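Local coordinates for histidinol-phosphate aminotransferase (Clostridium acetobutylicum, PDB 3FTB), which probably transfers amino groups as a pyridoxal 5'-phosphate-dependent aminotransferase, consistent with a role in histidine biosynthesis, at residues F217-I222 / I256-D261; K277-E282 / N298-R303; E310-S315 / K355-N360; E319-R324 / T348-A353. All coordinates share one frame; numbering follows the deposited sequence.

Contact 1: F217-I222 / I256-D261; sequences FAMPGI and INCLKD
Phe217 reaches across to Cys258 and Leu259 with the outer half of its ring, and tracing it outward from the backbone locates the contact. CB points at 256-261 but stops short of it. CG lies beside the backbone N (chi1 -75°), which sends the ring over the chain turning out of helix 249-257. On one flank CD2 is 4.0 Å from Cys258 O, and CE2 closes on the same Cys258 O at 3.4 Å. At the tip CZ meets Leu259 CD2 at 3.6 Å, and CE1 lies equally near that methyl. Leu259 CD2 and Cys258 O both come in obliquely to the ring. Leu259 supplies only the CD2 branch, and its side chain runs at about a right angle to Phe217. Cys258 O also accepts a weak 3.3 Å bond from Asp261 N, in the turn just before helix 262-285.

Met219 makes the second touch. Its chain is extended through chi2 and bends at chi3 (-61°), carrying the terminal methyl toward Cys258, where CE and SG lie 4.0 Å apart. Phe44 of helix 42-45 packs on both Met219 and Cys258, while Tyr264 and Ile265 lie against Phe217. Phe217, Met219, Cys258 and Leu259 are all buried. Asp261 N-caps helix 262-285. Farther along the loop, Gly221 makes backbone hydrogen bonds to the second subunit. The segment 217-222 belongs to the large-domain loop between strands 207-212 and 225-229, which, as in class I and II aminotransferases, probably also carries the Schiff-base lysine shortly before this segment.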
# COMPACT_ATOMS: atom_id res chain seq x y z
N PHE A 217 -17.10 -5.17 5.54
CA PHE A 217 -17.34 -3.74 5.73
C PHE A 217 -17.50 -3.00 4.41
O PHE A 217 -17.56 -1.77 4.38
CB PHE A 217 -16.22 -3.10 6.58
CG PHE A 217 -16.32 -3.43 8.05
CD1 PHE A 217 -15.57 -4.46 8.59
CD2 PHE A 217 -17.18 -2.73 8.88
CE1 PHE A 217 -15.66 -4.79 9.93
CE2 PHE A 217 -17.29 -3.05 10.22
CZ PHE A 217 -16.52 -4.09 10.75
N ALA A 218 -17.57 -3.78 3.33
CA ALA A 218 -17.94 -3.29 1.99
C ALA A 218 -16.97 -2.28 1.38
O ALA A 218 -17.33 -1.59 0.40
CB ALA A 218 -19.37 -2.72 2.00
N MET A 219 -15.76 -2.20 1.92
CA MET A 219 -14.80 -1.18 1.49
C MET A 219 -13.50 -1.74 0.88
O MET A 219 -12.43 -1.61 1.47
CB MET A 219 -14.48 -0.22 2.67
CG MET A 219 -15.65 0.69 3.12
SD MET A 219 -15.33 1.89 4.47
CE MET A 219 -14.90 0.77 5.79
N PRO A 220 -13.59 -2.38 -0.31
CA PRO A 220 -12.35 -2.87 -0.95
C PRO A 220 -11.41 -1.78 -1.50
O PRO A 220 -10.19 -1.99 -1.51
CB PRO A 220 -12.87 -3.76 -2.09
CG PRO A 220 -14.29 -3.32 -2.31
CD PRO A 220 -14.78 -2.99 -0.94
N GLY A 221 -11.94 -0.65 -1.94
CA GLY A 221 -11.12 0.40 -2.53
C GLY A 221 -10.24 1.15 -1.54
O GLY A 221 -9.41 1.99 -1.92
N ILE A 222 -10.42 0.84 -0.26
CA ILE A 222 -9.69 1.53 0.79
C ILE A 222 -8.37 0.80 1.08
O ILE A 222 -7.39 1.40 1.52
CB ILE A 222 -10.56 1.67 2.07
CG1 ILE A 222 -10.49 3.09 2.62
CG2 ILE A 222 -10.21 0.59 3.11
CD1 ILE A 222 -11.61 3.40 3.57
N ILE A 256 -10.69 3.20 12.22
CA ILE A 256 -10.83 3.89 13.50
C ILE A 256 -12.30 4.16 13.85
O ILE A 256 -12.70 4.10 15.02
CB ILE A 256 -9.94 5.17 13.55
CG1 ILE A 256 -8.47 4.76 13.79
CG2 ILE A 256 -10.44 6.14 14.61
CD1 ILE A 256 -7.42 5.88 13.73
N ASN A 257 -13.12 4.38 12.82
CA ASN A 257 -14.51 4.79 13.00
C ASN A 257 -15.55 3.72 12.66
O ASN A 257 -16.69 3.76 13.14
CB ASN A 257 -14.77 6.06 12.18
CG ASN A 257 -13.89 7.22 12.61
OD1 ASN A 257 -14.08 7.78 13.69
ND2 ASN A 257 -12.92 7.59 11.78
N CYS A 258 -15.16 2.74 11.85
CA CYS A 258 -16.10 1.77 11.32
C CYS A 258 -16.17 0.47 12.11
O CYS A 258 -17.18 -0.21 12.05
CB CYS A 258 -15.83 1.50 9.83
SG CYS A 258 -16.07 2.99 8.85
N LEU A 259 -15.12 0.14 12.85
CA LEU A 259 -15.13 -1.09 13.63
C LEU A 259 -15.97 -0.97 14.92
O LEU A 259 -16.32 -1.98 15.54
CB LEU A 259 -13.71 -1.54 13.97
CG LEU A 259 -12.75 -1.84 12.81
CD1 LEU A 259 -11.46 -2.41 13.37
CD2 LEU A 259 -13.39 -2.83 11.86
N LYS A 260 -16.28 0.27 15.29
CA LYS A 260 -17.10 0.55 16.47
C LYS A 260 -18.55 0.59 16.06
O LYS A 260 -19.44 0.55 16.90
CB LYS A 260 -16.75 1.92 17.08
CG LYS A 260 -15.33 2.08 17.54
CD LYS A 260 -14.91 3.54 17.43
CE LYS A 260 -16.12 4.46 17.58
NZ LYS A 260 -15.81 5.89 17.29
N ASP A 261 -18.77 0.69 14.75
CA ASP A 261 -20.08 0.80 14.13
C ASP A 261 -20.93 -0.46 14.36
O ASP A 261 -21.22 -1.22 13.44
CB ASP A 261 -19.91 1.06 12.63
CG ASP A 261 -21.15 1.65 11.99
OD1 ASP A 261 -22.21 1.68 12.66
OD2 ASP A 261 -21.04 2.10 10.83

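Contact 2: K277-E282 / N298-R303; sequences KRFIEE and NFVLCR
Helix 262-285 packs on a mixed five-stranded sheet, and here Phe279 and Ile280 both pack on Val300 of strand 299-304. Each methyl of Val300 has its own partner. CG1 sits at the rim of the Phe279 ring, in its plane, 3.7 Å from CE2 and 4.1 Å from CD2 of Phe279. CG2 lies 3.9 Å from Ile280 CD1 and 4.1 Å from Ile280 CG1. The division follows from the valine torsion: chi1 of 60° places CG1 between the backbone N and the carbonyl carbon, while CG2 is anti to N.

From the helix the two side chains arrive differently. Phe279 starts with its CB directed at the strand and holds CG anti to the backbone N; this chi1 of -166° swings the ring out toward the strand, and the ring's own rotation turns its edge, at CE2, to Val300. Ile280 leaves the helix at an angle and brings only its end inward; its side chain and that of Val300 run antiparallel, side by side.

In this helix-on-sheet layer of the smaller aminotransferase domain, strand 299-304 is internal, flanked by 289-293 and 336-340. Backbone hydrogen bonds tie Val300 to Phe339 and Leu301 to Phe293. Val292 and Leu283 also touch Val300, widening the apolar layer, and Ile341 packs on both Phe279 and Ile280. Phe299 turns its CB away from the helix and meets Phe186 edge-to-face. Toward solvent, Lys277 NZ and Glu281 OE2 form a weakly hydrogen-bonded salt bridge of 3.3 Å one turn apart.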
# COMPACT_ATOMS: atom_id res chain seq x y z
N LYS A 277 -30.17 -18.29 4.67
CA LYS A 277 -31.03 -19.44 4.92
C LYS A 277 -32.05 -19.65 3.80
O LYS A 277 -32.29 -20.79 3.38
CB LYS A 277 -31.76 -19.30 6.27
CG LYS A 277 -32.45 -20.56 6.74
CD LYS A 277 -33.09 -20.36 8.11
CE LYS A 277 -33.97 -21.54 8.49
NZ LYS A 277 -35.12 -21.71 7.55
N ARG A 278 -32.62 -18.56 3.31
CA ARG A 278 -33.60 -18.63 2.23
C ARG A 278 -32.93 -18.98 0.91
O ARG A 278 -33.35 -19.90 0.21
CB ARG A 278 -34.34 -17.29 2.08
CG ARG A 278 -35.55 -17.34 1.16
CD ARG A 278 -36.04 -15.94 0.80
NE ARG A 278 -35.11 -15.26 -0.10
CZ ARG A 278 -35.35 -15.02 -1.38
NH1 ARG A 278 -36.50 -15.39 -1.92
NH2 ARG A 278 -34.45 -14.39 -2.13
N PHE A 279 -31.90 -18.22 0.57
CA PHE A 279 -31.15 -18.42 -0.66
C PHE A 279 -30.87 -19.91 -0.89
O PHE A 279 -31.09 -20.45 -1.99
CB PHE A 279 -29.84 -17.61 -0.62
CG PHE A 279 -29.17 -17.48 -1.96
CD1 PHE A 279 -29.80 -16.84 -3.02
CD2 PHE A 279 -27.91 -18.01 -2.16
CE1 PHE A 279 -29.19 -16.73 -4.24
CE2 PHE A 279 -27.29 -17.90 -3.39
CZ PHE A 279 -27.94 -17.26 -4.43
N ILE A 280 -30.40 -20.59 0.16
CA ILE A 280 -30.03 -21.99 0.06
C ILE A 280 -31.24 -22.91 -0.15
O ILE A 280 -31.12 -23.99 -0.74
CB ILE A 280 -29.23 -22.45 1.30
CG1 ILE A 280 -27.73 -22.15 1.13
CG2 ILE A 280 -29.43 -23.94 1.54
CD1 ILE A 280 -27.40 -20.72 0.72
N GLU A 281 -32.41 -22.50 0.34
CA GLU A 281 -33.62 -23.31 0.15
C GLU A 281 -34.11 -23.16 -1.27
O GLU A 281 -34.50 -24.14 -1.91
CB GLU A 281 -34.71 -22.93 1.16
CG GLU A 281 -34.47 -23.51 2.56
CD GLU A 281 -35.26 -22.80 3.64
OE1 GLU A 281 -35.64 -21.63 3.41
OE2 GLU A 281 -35.49 -23.40 4.72
N GLU A 282 -34.06 -21.93 -1.78
CA GLU A 282 -34.37 -21.68 -3.17
C GLU A 282 -33.41 -22.41 -4.13
O GLU A 282 -33.85 -22.95 -5.15
CB GLU A 282 -34.38 -20.18 -3.44
CG GLU A 282 -35.35 -19.44 -2.56
CD GLU A 282 -36.73 -20.05 -2.62
OE1 GLU A 282 -37.22 -20.52 -1.57
OE2 GLU A 282 -37.31 -20.07 -3.73
N ASN A 298 -20.96 -15.15 3.20
CA ASN A 298 -21.85 -14.62 2.16
C ASN A 298 -21.64 -15.22 0.76
O ASN A 298 -21.70 -14.51 -0.26
CB ASN A 298 -21.79 -13.09 2.12
CG ASN A 298 -20.42 -12.58 1.73
OD1 ASN A 298 -19.41 -13.19 2.07
ND2 ASN A 298 -20.38 -11.47 0.99
N PHE A 299 -21.44 -16.54 0.70
CA PHE A 299 -21.35 -17.27 -0.56
C PHE A 299 -21.68 -18.75 -0.36
O PHE A 299 -21.62 -19.26 0.76
CB PHE A 299 -19.96 -17.10 -1.18
CG PHE A 299 -18.84 -17.43 -0.24
CD1 PHE A 299 -18.43 -18.74 -0.07
CD2 PHE A 299 -18.20 -16.43 0.47
CE1 PHE A 299 -17.40 -19.06 0.81
CE2 PHE A 299 -17.18 -16.73 1.34
CZ PHE A 299 -16.78 -18.05 1.51
N VAL A 300 -22.01 -19.42 -1.46
CA VAL A 300 -22.46 -20.81 -1.43
C VAL A 300 -21.86 -21.62 -2.59
O VAL A 300 -21.88 -21.17 -3.74
CB VAL A 300 -24.01 -20.85 -1.50
CG1 VAL A 300 -24.51 -20.20 -2.79
CG2 VAL A 300 -24.53 -22.28 -1.37
N LEU A 301 -21.32 -22.81 -2.29
CA LEU A 301 -20.76 -23.70 -3.34
C LEU A 301 -21.75 -24.78 -3.80
O LEU A 301 -22.16 -25.65 -3.02
CB LEU A 301 -19.47 -24.38 -2.86
CG LEU A 301 -18.81 -25.37 -3.82
CD1 LEU A 301 -18.01 -24.63 -4.88
CD2 LEU A 301 -17.94 -26.38 -3.08
N CYS A 302 -22.10 -24.73 -5.08
CA CYS A 302 -23.06 -25.67 -5.65
C CYS A 302 -22.42 -26.70 -6.59
O CYS A 302 -21.57 -26.36 -7.42
CB CYS A 302 -24.20 -24.90 -6.34
SG CYS A 302 -25.08 -23.75 -5.23
N ARG A 303 -22.80 -27.95 -6.43
CA ARG A 303 -22.47 -29.02 -7.38
C ARG A 303 -23.60 -29.10 -8.40
O ARG A 303 -24.77 -29.02 -8.04
CB ARG A 303 -22.34 -30.34 -6.64
CG ARG A 303 -21.85 -31.48 -7.48
CD ARG A 303 -20.34 -31.47 -7.59
NE ARG A 303 -19.86 -32.50 -8.50
CZ ARG A 303 -19.45 -33.71 -8.13
NH1 ARG A 303 -19.03 -34.58 -9.04
NH2 ARG A 303 -19.45 -34.05 -6.84

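Contact 3: E310-S315 / K355-N360; sequences EKLYDS and KGVENN
Lys311 O is gripped twice by Ser315, the residue whose CB reaches Val357 of the other helix. Ser315 N donates the regular helical bond to Lys311 O at 3.0 Å, and Ser315 OG adds a weak one to that oxygen at 3.4 Å. With chi1 at -87° the hydroxyl is swung back along its own helix, and the part of Ser315 nearest the partner helix is its CB, 4.4 Å from Val357 CG2.

The other methyl of Val357 serves the second touch: CG1 is 4.3 Å from Leu312 CD1. Both spacings are loose, and the buried area is correspondingly small, 100 Å² over the two segments. Leu312 and Ser315 stand three residues apart, close to one turn, on the same flank of helix 309-317, and Val357, whose CB points toward them, meets both. Helix 344-359, the last of the chain, is thereby joined to helix 309-317 at the outer part of the small domain; the centre of the contact lies about 28 Å from the centre of the chain. Ile307, in the loop ahead of helix 309-317, packs on Leu312 and on Val357. Ser315 and Val357 remain partly exposed, whereas Leu312 is buried.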
# COMPACT_ATOMS: atom_id res chain seq x y z
N GLU A 310 -19.19 -23.72 -17.10
CA GLU A 310 -18.91 -22.85 -18.24
C GLU A 310 -20.18 -22.65 -19.03
O GLU A 310 -20.46 -21.56 -19.49
CB GLU A 310 -17.81 -23.40 -19.15
CG GLU A 310 -17.34 -22.37 -20.18
CD GLU A 310 -16.27 -22.87 -21.14
OE1 GLU A 310 -16.37 -24.03 -21.60
OE2 GLU A 310 -15.34 -22.10 -21.44
N LYS A 311 -20.96 -23.72 -19.19
CA LYS A 311 -22.21 -23.62 -19.93
C LYS A 311 -23.19 -22.76 -19.13
O LYS A 311 -23.80 -21.83 -19.66
CB LYS A 311 -22.79 -25.01 -20.23
CG LYS A 311 -24.04 -24.98 -21.11
CD LYS A 311 -24.02 -26.06 -22.20
CE LYS A 311 -23.73 -27.45 -21.66
NZ LYS A 311 -22.27 -27.80 -21.66
N LEU A 312 -23.31 -23.07 -17.84
CA LEU A 312 -24.12 -22.23 -16.96
C LEU A 312 -23.60 -20.79 -16.98
O LEU A 312 -24.38 -19.86 -17.20
CB LEU A 312 -24.15 -22.78 -15.54
CG LEU A 312 -24.84 -21.85 -14.54
CD1 LEU A 312 -26.27 -21.52 -14.99
CD2 LEU A 312 -24.81 -22.45 -13.14
N TYR A 313 -22.29 -20.61 -16.76
CA TYR A 313 -21.66 -19.28 -16.80
C TYR A 313 -21.99 -18.50 -18.08
O TYR A 313 -22.43 -17.35 -18.03
CB TYR A 313 -20.13 -19.40 -16.65
CG TYR A 313 -19.38 -18.09 -16.74
CD1 TYR A 313 -19.04 -17.37 -15.60
CD2 TYR A 313 -18.99 -17.57 -17.98
CE1 TYR A 313 -18.35 -16.18 -15.68
CE2 TYR A 313 -18.29 -16.36 -18.06
CZ TYR A 313 -17.98 -15.68 -16.91
OH TYR A 313 -17.30 -14.49 -16.98
N ASP A 314 -21.75 -19.14 -19.23
CA ASP A 314 -21.95 -18.51 -20.54
C ASP A 314 -23.42 -18.20 -20.81
O ASP A 314 -23.73 -17.30 -21.59
CB ASP A 314 -21.38 -19.37 -21.66
CG ASP A 314 -19.88 -19.21 -21.81
OD1 ASP A 314 -19.37 -18.10 -21.53
OD2 ASP A 314 -19.21 -20.19 -22.22
N SER A 315 -24.31 -18.95 -20.18
CA SER A 315 -25.74 -18.67 -20.25
C SER A 315 -26.09 -17.41 -19.46
O SER A 315 -26.66 -16.46 -20.00
CB SER A 315 -26.55 -19.86 -19.74
OG SER A 315 -26.82 -20.79 -20.78
N LYS A 355 -33.68 -20.39 -12.91
CA LYS A 355 -34.91 -21.07 -13.27
C LYS A 355 -35.14 -21.07 -14.78
O LYS A 355 -35.54 -22.08 -15.37
CB LYS A 355 -36.08 -20.44 -12.51
CG LYS A 355 -36.10 -20.75 -11.02
CD LYS A 355 -36.81 -19.67 -10.21
CE LYS A 355 -36.88 -20.03 -8.73
NZ LYS A 355 -35.54 -20.36 -8.14
N GLY A 356 -34.89 -19.92 -15.42
CA GLY A 356 -35.04 -19.83 -16.85
C GLY A 356 -34.07 -20.75 -17.56
O GLY A 356 -34.37 -21.29 -18.61
N VAL A 357 -32.89 -20.93 -16.98
CA VAL A 357 -31.93 -21.87 -17.53
C VAL A 357 -32.47 -23.29 -17.39
O VAL A 357 -32.49 -24.04 -18.37
CB VAL A 357 -30.55 -21.77 -16.84
CG1 VAL A 357 -29.59 -22.81 -17.41
CG2 VAL A 357 -29.98 -20.36 -16.99
N GLU A 358 -32.91 -23.64 -16.17
CA GLU A 358 -33.47 -24.95 -15.90
C GLU A 358 -34.63 -25.23 -16.87
O GLU A 358 -34.65 -26.25 -17.54
CB GLU A 358 -33.94 -25.06 -14.45
CG GLU A 358 -34.87 -26.23 -14.19
CD GLU A 358 -34.15 -27.57 -14.15
OE1 GLU A 358 -32.91 -27.58 -14.01
OE2 GLU A 358 -34.84 -28.62 -14.26
N ASN A 359 -35.57 -24.29 -16.94
CA ASN A 359 -36.64 -24.33 -17.92
C ASN A 359 -36.15 -24.63 -19.33
O ASN A 359 -36.71 -25.48 -20.04
CB ASN A 359 -37.40 -23.01 -17.94
CG ASN A 359 -38.41 -22.91 -16.83
OD1 ASN A 359 -38.37 -23.68 -15.87
ND2 ASN A 359 -39.33 -21.97 -16.95
N ASN A 360 -35.10 -23.93 -19.74
CA ASN A 360 -34.58 -24.09 -21.09
C ASN A 360 -33.62 -25.27 -21.22
O ASN A 360 -32.97 -25.45 -22.24
CB ASN A 360 -33.91 -22.81 -21.55
CG ASN A 360 -33.72 -22.78 -23.05
OD1 ASN A 360 -34.54 -23.31 -23.81
ND2 ASN A 360 -32.63 -22.15 -23.50

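Contact 4: E319-R324 / T348-A353; sequences EDIVIR and TKFLRA. With PO4 (phosphate ion), chain F.
The Phe350 ring meets 319-324 at its edge: Ile321 CG2 lies in the ring plane, 3.7 Å from CD1 of Phe350, and Ile323 CG2 stands near that plane, 4.0 Å from CE1 of Phe350. Tyr31 stacks on a face of the same ring, and Phe339 meets it edge-to-face. The second flat group, the Arg324 guanidinium, has phosphate oxygen O4 at its edge. NE donates to O4 at 3.2 Å with an N-H...O angle of 147°, while NH2 makes a weak, more bent bond (125°) to phosphate O2. This ion, probably from the crystallisation liquor, is also bound by Arg338 NH2; the two arginines would help to balance its charge.

Strand 321-325 is an inner strand of the small-domain sheet, between 29-30 and 336-340, and helix 344-359 lies over it. Ile321 faces the helix directly. Its two branches part: CG2, anti to the backbone N, goes to the ring, whereas CG1 carries CD1 to within 3.9 Å of Ala353 CB, one turn along from Phe350. Phe350 likewise has CG anti to its N (chi1 176°), and that brings the ring out over the strand. Val322 points the other way. The Ile323 side chain crosses Phe350 at about a right angle and touches it with CG2, while its end leaves the contact; Leu316 and Val337 also pack on it.

Before the strand, helix 309-317 ends in a Schellman motif with Asp320, at positive phi, as its C-prime residue; Ile321 N bonds back to Leu316 O, and Leu316 also packs on Ala353.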
# COMPACT_ATOMS: atom_id res chain seq x y z
N GLU A 319 -27.25 -12.71 -19.66
CA GLU A 319 -28.24 -11.95 -18.89
C GLU A 319 -27.56 -10.94 -17.97
O GLU A 319 -28.18 -10.43 -17.04
CB GLU A 319 -29.07 -12.91 -18.04
CG GLU A 319 -29.62 -14.09 -18.79
CD GLU A 319 -30.83 -13.73 -19.61
OE1 GLU A 319 -30.71 -13.65 -20.86
OE2 GLU A 319 -31.90 -13.50 -19.01
N ASP A 320 -26.29 -10.67 -18.22
CA ASP A 320 -25.51 -9.77 -17.37
C ASP A 320 -25.48 -10.27 -15.94
O ASP A 320 -25.59 -9.49 -14.99
CB ASP A 320 -26.05 -8.33 -17.41
CG ASP A 320 -25.98 -7.72 -18.80
OD1 ASP A 320 -25.28 -8.30 -19.67
OD2 ASP A 320 -26.61 -6.67 -19.01
N ILE A 321 -25.34 -11.58 -15.79
CA ILE A 321 -25.10 -12.16 -14.49
C ILE A 321 -23.80 -12.97 -14.54
O ILE A 321 -23.61 -13.83 -15.41
CB ILE A 321 -26.29 -13.02 -14.02
CG1 ILE A 321 -27.48 -12.10 -13.71
CG2 ILE A 321 -25.92 -13.85 -12.79
CD1 ILE A 321 -28.80 -12.83 -13.50
N VAL A 322 -22.89 -12.67 -13.62
CA VAL A 322 -21.62 -13.36 -13.57
C VAL A 322 -21.63 -14.33 -12.40
O VAL A 322 -22.07 -13.98 -11.32
CB VAL A 322 -20.45 -12.38 -13.39
CG1 VAL A 322 -19.11 -13.11 -13.55
CG2 VAL A 322 -20.56 -11.24 -14.39
N ILE A 323 -21.16 -15.56 -12.64
CA ILE A 323 -20.91 -16.49 -11.53
C ILE A 323 -19.43 -16.85 -11.47
O ILE A 323 -18.61 -16.36 -12.25
CB ILE A 323 -21.73 -17.80 -11.65
CG1 ILE A 323 -21.24 -18.64 -12.84
CG2 ILE A 323 -23.22 -17.49 -11.75
CD1 ILE A 323 -21.36 -20.14 -12.64
N ARG A 324 -19.08 -17.71 -10.53
CA ARG A 324 -17.70 -18.14 -10.39
C ARG A 324 -17.56 -19.61 -10.75
O ARG A 324 -18.02 -20.49 -10.02
CB ARG A 324 -17.17 -17.89 -8.98
CG ARG A 324 -15.67 -18.11 -8.83
CD ARG A 324 -14.88 -17.04 -9.58
NE ARG A 324 -13.53 -16.89 -9.04
CZ ARG A 324 -12.58 -17.80 -9.14
NH1 ARG A 324 -12.83 -18.94 -9.77
NH2 ARG A 324 -11.38 -17.59 -8.62
N THR A 348 -33.37 -12.86 -5.67
CA THR A 348 -34.56 -13.39 -6.31
C THR A 348 -34.42 -13.23 -7.83
O THR A 348 -34.81 -14.10 -8.60
CB THR A 348 -35.83 -12.68 -5.81
OG1 THR A 348 -36.01 -12.96 -4.41
CG2 THR A 348 -37.05 -13.17 -6.58
N LYS A 349 -33.84 -12.11 -8.24
CA LYS A 349 -33.58 -11.88 -9.66
C LYS A 349 -32.63 -12.95 -10.17
O LYS A 349 -32.89 -13.60 -11.19
CB LYS A 349 -32.96 -10.49 -9.86
CG LYS A 349 -33.13 -9.95 -11.27
CD LYS A 349 -32.16 -8.82 -11.55
CE LYS A 349 -32.51 -8.11 -12.85
NZ LYS A 349 -33.92 -7.60 -12.87
N PHE A 350 -31.52 -13.13 -9.46
CA PHE A 350 -30.54 -14.18 -9.76
C PHE A 350 -31.18 -15.57 -9.98
O PHE A 350 -30.93 -16.23 -11.00
CB PHE A 350 -29.52 -14.25 -8.62
CG PHE A 350 -28.53 -15.36 -8.77
CD1 PHE A 350 -27.50 -15.27 -9.71
CD2 PHE A 350 -28.63 -16.51 -7.98
CE1 PHE A 350 -26.59 -16.30 -9.86
CE2 PHE A 350 -27.71 -17.54 -8.13
CZ PHE A 350 -26.69 -17.44 -9.07
N LEU A 351 -31.99 -15.99 -9.01
CA LEU A 351 -32.63 -17.30 -9.02
C LEU A 351 -33.61 -17.43 -10.18
O LEU A 351 -33.72 -18.50 -10.80
CB LEU A 351 -33.38 -17.54 -7.70
CG LEU A 351 -32.60 -17.85 -6.42
CD1 LEU A 351 -33.37 -17.40 -5.19
CD2 LEU A 351 -32.27 -19.35 -6.33
N ARG A 352 -34.32 -16.35 -10.48
CA ARG A 352 -35.28 -16.36 -11.57
C ARG A 352 -34.61 -16.49 -12.93
O ARG A 352 -35.27 -16.75 -13.92
CB ARG A 352 -36.19 -15.15 -11.51
CG ARG A 352 -37.03 -15.13 -10.24
CD ARG A 352 -37.95 -13.93 -10.18
NE ARG A 352 -37.24 -12.68 -10.47
CZ ARG A 352 -37.77 -11.47 -10.33
NH1 ARG A 352 -39.01 -11.33 -9.89
NH2 ARG A 352 -37.05 -10.40 -10.63
N ALA A 353 -33.29 -16.31 -12.97
CA ALA A 353 -32.52 -16.58 -14.18
C ALA A 353 -32.09 -18.04 -14.19
O ALA A 353 -32.09 -18.70 -15.24
CB ALA A 353 -31.32 -15.67 -14.26
P PO4 F . -12.05 -15.24 -5.39
O1 PO4 F . -11.18 -14.01 -5.21
O2 PO4 F . -11.19 -16.45 -5.66
O3 PO4 F . -12.85 -15.46 -4.12
O4 PO4 F . -13.00 -15.01 -6.54

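Along the chain, contact 1 comes first and closes a loop of 33 residues that includes strand 225-229; it joins the loop after strand 207-212 to the end of helix 249-257 in the large domain. Contacts 2 to 4 lie in the small domain. Helix 262-285 runs to contact 2, whose centre is 26 Å from that of contact 1; a short loop holding strand 289-293 is closed there. Contact 3 spans the C-terminal part, from helix 309-317 to helix 344-359, and contact 4 is nested inside it. Contacts 1, 2 and 3 follow in series, and none cross. Contact 2 meets contact 4 where Phe279 packs on Phe350 and Arg278 NH2 probably bonds Thr348 OG1, joining two helices over one sheet.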